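Local coordinates for protein sifA (Salmonella typhimurium, PDB 3CXB) that is a secreted virulence effector required for endosomal tubulation and the formation of Salmonella-induced filaments, and interacts with host PLEKHM2, at residues Leu110-Asn115 and Phe119-Met124; Glu57-Arg62 and Leu127-Lys132. All coordinates share one frame; numbering follows the deposited sequence.

Contact 1. Residues Leu110-Asn115 and Phe119-Met124; sequences LRITQN and FSCEVM
Residues Leu110-Gln114 and Phe119-Val123 run antiparallel, at 171° to each other and with axes 4.5 Å apart, as the two arms of a beta hairpin in the middle of a five-stranded antiparallel meander. Arg111 and Glu122 form one hydrogen-bonded pair, joined by Arg111 N to Glu122 O at 3.0 Å and by Glu122 N to Arg111 O. Thr113 and Ser120 form the next, bonded in the same reciprocal way. Between and beyond them sit the non-hydrogen-bonded pairs Leu110-Val123, Ile112-Cys121 and Gln114-Phe119, where the alpha carbons of Leu110, Ile112 and Phe119, as well as that of Cys121, turn C-H groups toward carbonyl oxygens of the other strand.

The alternation gives the hairpin two unlike faces. On the mostly apolar one, which also carries Gln114, Leu110 CG stands anti to its own nitrogen (chi1 -179°), which carries CD1 toward the neighbouring strand, 3.6 Å from Cys121 SG and 3.9 Å from Val123 CG2. Ile112 CG1 approaches the same sulfur, and helices 42-54 and 62-75 cover this side.

The other face is polar. Arg111 and Glu122 extend side by side in the same direction, their guanidinium and carboxylate planes 75° apart, so the two groups do not meet as a flat, two-pronged pair. The carboxylate oxygen OE2 instead comes to the guanidinium edge, in a long salt bridge of 3.6 Å to Arg111 NE, while Arg111 NH2 is paired with Glu108. Farther along, Thr113 OG1 and Ser120 OG face each other across the strands at 2.7 Å.

Contact 2. Residues Glu57-Arg62 and Leu127-Lys132; sequences ERAPTR and LYFLMK
The methyl group of Ala59 rests over one face of the Phe129 ring, its CB 4.2 Å from the centroid and 13° off the ring normal, in a CH-pi contact. The same CB also meets Met131, lying 3.9 Å from both CG and SD, so one small side chain touches two side chains on the same side of the strand. Pro60 completes the patch: its CD approaches the far end of the ring obliquely, 4.1 Å from Phe129 CZ.

Alternation along strand 126-132 directs both Phe129 and Met131 at the loop that connects helix 42-54 to helix 62-75. Phe129 CG sits between its backbone nitrogen and carbonyl carbon (chi1 69°), an orientation that helps present a ring face to the Ala59 methyl, whereas the bend at chi2 (-63°) brings Met131 SD alongside that methyl. A classic beta bulge, in which Tyr128 and Phe129 together face Cys121, lies where the ring leaves the strand.

Farther out, Leu54 of helix 42-54 touches Phe129, and Phe119 on the adjoining strand packs against Met131. Beyond the proline, Arg62 in the first turn of helix 62-75 forms a salt bridge with Asp133 and donates a hydrogen bond to Asn115 O. The loop and strand themselves meet through apolar carbon and sulfur atoms, which implies that their fit depends on shape and dispersion; the polar bonds of Arg62 lie outside the patch.

The centres of the two contacts lie about 9 Å apart; contact 1 pairs the third and fourth strands of the five-stranded antiparallel sheet, and contact 2 involves its outermost strand, 126-132. Along the chain, residues 57-62 come first, the hairpin of contact 1 follows, and residues 127-132 close the series, so contact 2 brackets contact 1. Strand 118-123 belongs to contact 1 and also pairs with strand 126-132 of contact 2: Met131 N lies 3.0 Å from Phe119 O, probably a hydrogen bond. The loop between helices 42-54 and 62-75 reaches strand 126-132. Contact 1 thus joins strands within the sheet, while contact 2 joins the sheet's edge to its helical cover.

Contact 1. Residues Leu110-Asn115 and Phe119-Met124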
# COMPACT_ATOMS: atom_id res chain seq x y z
N LEU A 110 12.30 -16.02 -9.90
CA LEU A 110 10.92 -15.74 -9.53
C LEU A 110 10.50 -14.50 -10.29
O LEU A 110 11.18 -13.49 -10.27
CB LEU A 110 10.81 -15.50 -8.02
CG LEU A 110 9.45 -15.21 -7.39
CD1 LEU A 110 8.60 -16.48 -7.43
CD2 LEU A 110 9.62 -14.74 -5.96
N ARG A 111 9.38 -14.59 -10.98
CA ARG A 111 8.90 -13.47 -11.77
C ARG A 111 7.48 -13.10 -11.37
O ARG A 111 6.61 -13.96 -11.29
CB ARG A 111 8.92 -13.87 -13.24
CG ARG A 111 8.51 -12.78 -14.22
CD ARG A 111 8.43 -13.35 -15.64
NE ARG A 111 7.88 -12.37 -16.57
CZ ARG A 111 8.51 -11.26 -16.94
NH1 ARG A 111 7.93 -10.41 -17.79
NH2 ARG A 111 9.72 -11.00 -16.48
N ILE A 112 7.24 -11.82 -11.11
CA ILE A 112 5.91 -11.36 -10.73
C ILE A 112 5.55 -10.23 -11.67
O ILE A 112 6.26 -9.22 -11.74
CB ILE A 112 5.87 -10.77 -9.31
CG1 ILE A 112 6.02 -11.88 -8.26
CG2 ILE A 112 4.57 -10.04 -9.09
CD1 ILE A 112 6.22 -11.35 -6.82
N THR A 113 4.46 -10.38 -12.41
CA THR A 113 4.08 -9.29 -13.31
C THR A 113 2.73 -8.80 -12.85
O THR A 113 1.92 -9.57 -12.33
CB THR A 113 4.00 -9.77 -14.76
OG1 THR A 113 2.89 -10.65 -14.90
CG2 THR A 113 5.29 -10.53 -15.14
N GLN A 114 2.50 -7.50 -12.98
CA GLN A 114 1.23 -6.93 -12.57
C GLN A 114 0.77 -5.97 -13.66
O GLN A 114 1.39 -4.95 -13.92
CB GLN A 114 1.35 -6.19 -11.23
CG GLN A 114 2.17 -6.93 -10.17
CD GLN A 114 1.95 -6.39 -8.76
OE1 GLN A 114 1.60 -5.22 -8.55
NE2 GLN A 114 2.17 -7.25 -7.78
N ASN A 115 -0.33 -6.35 -14.29
CA ASN A 115 -0.92 -5.56 -15.35
C ASN A 115 -2.06 -4.77 -14.74
O ASN A 115 -2.18 -4.67 -13.53
CB ASN A 115 -1.42 -6.50 -16.44
CG ASN A 115 -0.32 -7.41 -16.96
OD1 ASN A 115 0.65 -6.95 -17.54
ND2 ASN A 115 -0.47 -8.70 -16.73
N PHE A 119 -2.52 -10.24 -12.35
CA PHE A 119 -1.14 -10.31 -11.91
C PHE A 119 -0.78 -11.78 -11.86
O PHE A 119 -1.63 -12.62 -11.54
CB PHE A 119 -0.99 -9.64 -10.55
CG PHE A 119 -1.93 -10.14 -9.51
CD1 PHE A 119 -1.57 -11.22 -8.71
CD2 PHE A 119 -3.13 -9.49 -9.26
CE1 PHE A 119 -2.40 -11.66 -7.66
CE2 PHE A 119 -3.96 -9.92 -8.22
CZ PHE A 119 -3.59 -11.02 -7.42
N SER A 120 0.45 -12.10 -12.23
CA SER A 120 0.88 -13.49 -12.25
C SER A 120 2.21 -13.67 -11.56
O SER A 120 2.88 -12.71 -11.20
CB SER A 120 1.00 -13.96 -13.69
OG SER A 120 1.72 -13.00 -14.46
N CYS A 121 2.60 -14.93 -11.40
CA CYS A 121 3.86 -15.23 -10.77
C CYS A 121 4.43 -16.51 -11.35
O CYS A 121 3.71 -17.50 -11.49
CB CYS A 121 3.69 -15.40 -9.26
SG CYS A 121 5.27 -15.66 -8.40
N GLU A 122 5.72 -16.48 -11.69
CA GLU A 122 6.42 -17.65 -12.23
C GLU A 122 7.52 -18.10 -11.27
O GLU A 122 8.15 -17.28 -10.59
CB GLU A 122 7.01 -17.34 -13.60
CG GLU A 122 5.96 -17.12 -14.67
CD GLU A 122 6.56 -16.67 -15.98
OE1 GLU A 122 7.34 -17.44 -16.59
OE2 GLU A 122 6.24 -15.54 -16.41
N VAL A 123 7.75 -19.40 -11.19
CA VAL A 123 8.76 -19.95 -10.30
C VAL A 123 9.67 -20.82 -11.11
O VAL A 123 9.27 -21.92 -11.51
CB VAL A 123 8.14 -20.81 -9.19
CG1 VAL A 123 9.25 -21.43 -8.37
CG2 VAL A 123 7.22 -19.98 -8.31
N MET A 124 10.89 -20.34 -11.34
CA MET A 124 11.89 -21.06 -12.13
C MET A 124 11.43 -21.13 -13.58
O MET A 124 11.88 -21.99 -14.33
CB MET A 124 12.10 -22.48 -11.59
CG MET A 124 12.57 -22.55 -10.12
SD MET A 124 13.98 -21.47 -9.75
CE MET A 124 15.16 -22.07 -10.99

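Contact 2. Residues Glu57-Arg62 and Leu127-Lys132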
# COMPACT_ATOMS: atom_id res chain seq x y z
N GLU A 57 -3.24 -22.10 0.96
CA GLU A 57 -4.57 -22.51 0.52
C GLU A 57 -5.05 -21.66 -0.65
O GLU A 57 -5.88 -22.10 -1.46
CB GLU A 57 -5.58 -22.44 1.67
CG GLU A 57 -6.81 -23.34 1.45
CD GLU A 57 -7.86 -23.22 2.55
OE1 GLU A 57 -8.77 -24.07 2.59
OE2 GLU A 57 -7.77 -22.28 3.37
N ARG A 58 -4.53 -20.45 -0.74
CA ARG A 58 -4.90 -19.57 -1.83
C ARG A 58 -3.85 -18.50 -2.11
O ARG A 58 -3.00 -18.20 -1.29
CB ARG A 58 -6.27 -18.93 -1.58
CG ARG A 58 -6.40 -17.96 -0.43
CD ARG A 58 -7.86 -17.57 -0.30
NE ARG A 58 -8.07 -16.47 0.62
CZ ARG A 58 -9.27 -15.96 0.90
NH1 ARG A 58 -9.38 -14.95 1.76
NH2 ARG A 58 -10.35 -16.46 0.32
N ALA A 59 -3.93 -17.94 -3.31
CA ALA A 59 -3.01 -16.92 -3.74
C ALA A 59 -3.22 -15.61 -3.00
O ALA A 59 -4.34 -15.26 -2.61
CB ALA A 59 -3.16 -16.70 -5.24
N PRO A 60 -2.15 -14.85 -2.82
CA PRO A 60 -2.20 -13.57 -2.12
C PRO A 60 -2.81 -12.49 -3.00
O PRO A 60 -2.91 -12.63 -4.22
CB PRO A 60 -0.75 -13.28 -1.85
CG PRO A 60 -0.09 -13.78 -3.15
CD PRO A 60 -0.79 -15.12 -3.34
N THR A 61 -3.20 -11.40 -2.35
CA THR A 61 -3.76 -10.25 -3.04
C THR A 61 -2.58 -9.65 -3.78
O THR A 61 -1.43 -9.96 -3.46
CB THR A 61 -4.26 -9.24 -2.01
OG1 THR A 61 -5.29 -9.86 -1.24
CG2 THR A 61 -4.84 -7.99 -2.71
N ARG A 62 -2.82 -8.81 -4.78
CA ARG A 62 -1.66 -8.25 -5.44
C ARG A 62 -0.90 -7.36 -4.45
O ARG A 62 0.33 -7.40 -4.38
CB ARG A 62 -2.04 -7.45 -6.70
CG ARG A 62 -2.76 -6.15 -6.47
CD ARG A 62 -2.67 -5.28 -7.72
NE ARG A 62 -3.48 -5.79 -8.82
CZ ARG A 62 -3.27 -5.53 -10.11
NH1 ARG A 62 -2.24 -4.76 -10.48
NH2 ARG A 62 -4.09 -6.02 -11.03
N LEU A 127 4.62 -21.06 -14.68
CA LEU A 127 3.54 -20.15 -14.34
C LEU A 127 2.84 -20.75 -13.14
O LEU A 127 2.31 -21.85 -13.24
CB LEU A 127 2.58 -20.03 -15.51
CG LEU A 127 1.23 -19.38 -15.28
CD1 LEU A 127 1.40 -17.99 -14.71
CD2 LEU A 127 0.46 -19.35 -16.59
N TYR A 128 2.86 -20.07 -12.00
CA TYR A 128 2.20 -20.66 -10.83
C TYR A 128 0.79 -20.16 -10.64
O TYR A 128 -0.00 -20.81 -9.97
CB TYR A 128 3.02 -20.43 -9.55
CG TYR A 128 3.67 -21.69 -9.01
CD1 TYR A 128 3.11 -22.40 -7.94
CD2 TYR A 128 4.80 -22.24 -9.64
CE1 TYR A 128 3.65 -23.63 -7.52
CE2 TYR A 128 5.34 -23.45 -9.23
CZ TYR A 128 4.77 -24.15 -8.18
OH TYR A 128 5.31 -25.37 -7.84
N PHE A 129 0.50 -18.98 -11.18
CA PHE A 129 -0.86 -18.45 -11.07
C PHE A 129 -1.08 -17.14 -11.77
O PHE A 129 -0.17 -16.33 -11.92
CB PHE A 129 -1.31 -18.33 -9.61
CG PHE A 129 -0.60 -17.28 -8.80
CD1 PHE A 129 0.12 -17.64 -7.66
CD2 PHE A 129 -0.67 -15.93 -9.14
CE1 PHE A 129 0.75 -16.68 -6.86
CE2 PHE A 129 -0.05 -14.96 -8.35
CZ PHE A 129 0.67 -15.34 -7.21
N LEU A 130 -2.31 -16.95 -12.23
CA LEU A 130 -2.70 -15.71 -12.86
C LEU A 130 -4.03 -15.42 -12.19
O LEU A 130 -4.99 -16.18 -12.34
CB LEU A 130 -2.87 -15.91 -14.36
CG LEU A 130 -2.96 -14.57 -15.09
CD1 LEU A 130 -2.69 -14.80 -16.55
CD2 LEU A 130 -4.34 -13.94 -14.90
N MET A 131 -4.07 -14.36 -11.40
CA MET A 131 -5.28 -13.97 -10.68
C MET A 131 -5.88 -12.73 -11.32
O MET A 131 -5.19 -11.98 -12.03
CB MET A 131 -4.95 -13.69 -9.21
CG MET A 131 -4.34 -14.85 -8.46
SD MET A 131 -5.49 -16.23 -8.38
CE MET A 131 -6.75 -15.57 -7.21
N LYS A 132 -7.16 -12.52 -11.10
CA LYS A 132 -7.79 -11.35 -11.65
C LYS A 132 -8.47 -10.62 -10.53
O LYS A 132 -9.40 -11.14 -9.94
CB LYS A 132 -8.81 -11.72 -12.71
CG LYS A 132 -9.74 -10.57 -13.04
CD LYS A 132 -10.45 -10.76 -14.36
CE LYS A 132 -9.48 -10.65 -15.52
NZ LYS A 132 -10.22 -10.53 -16.82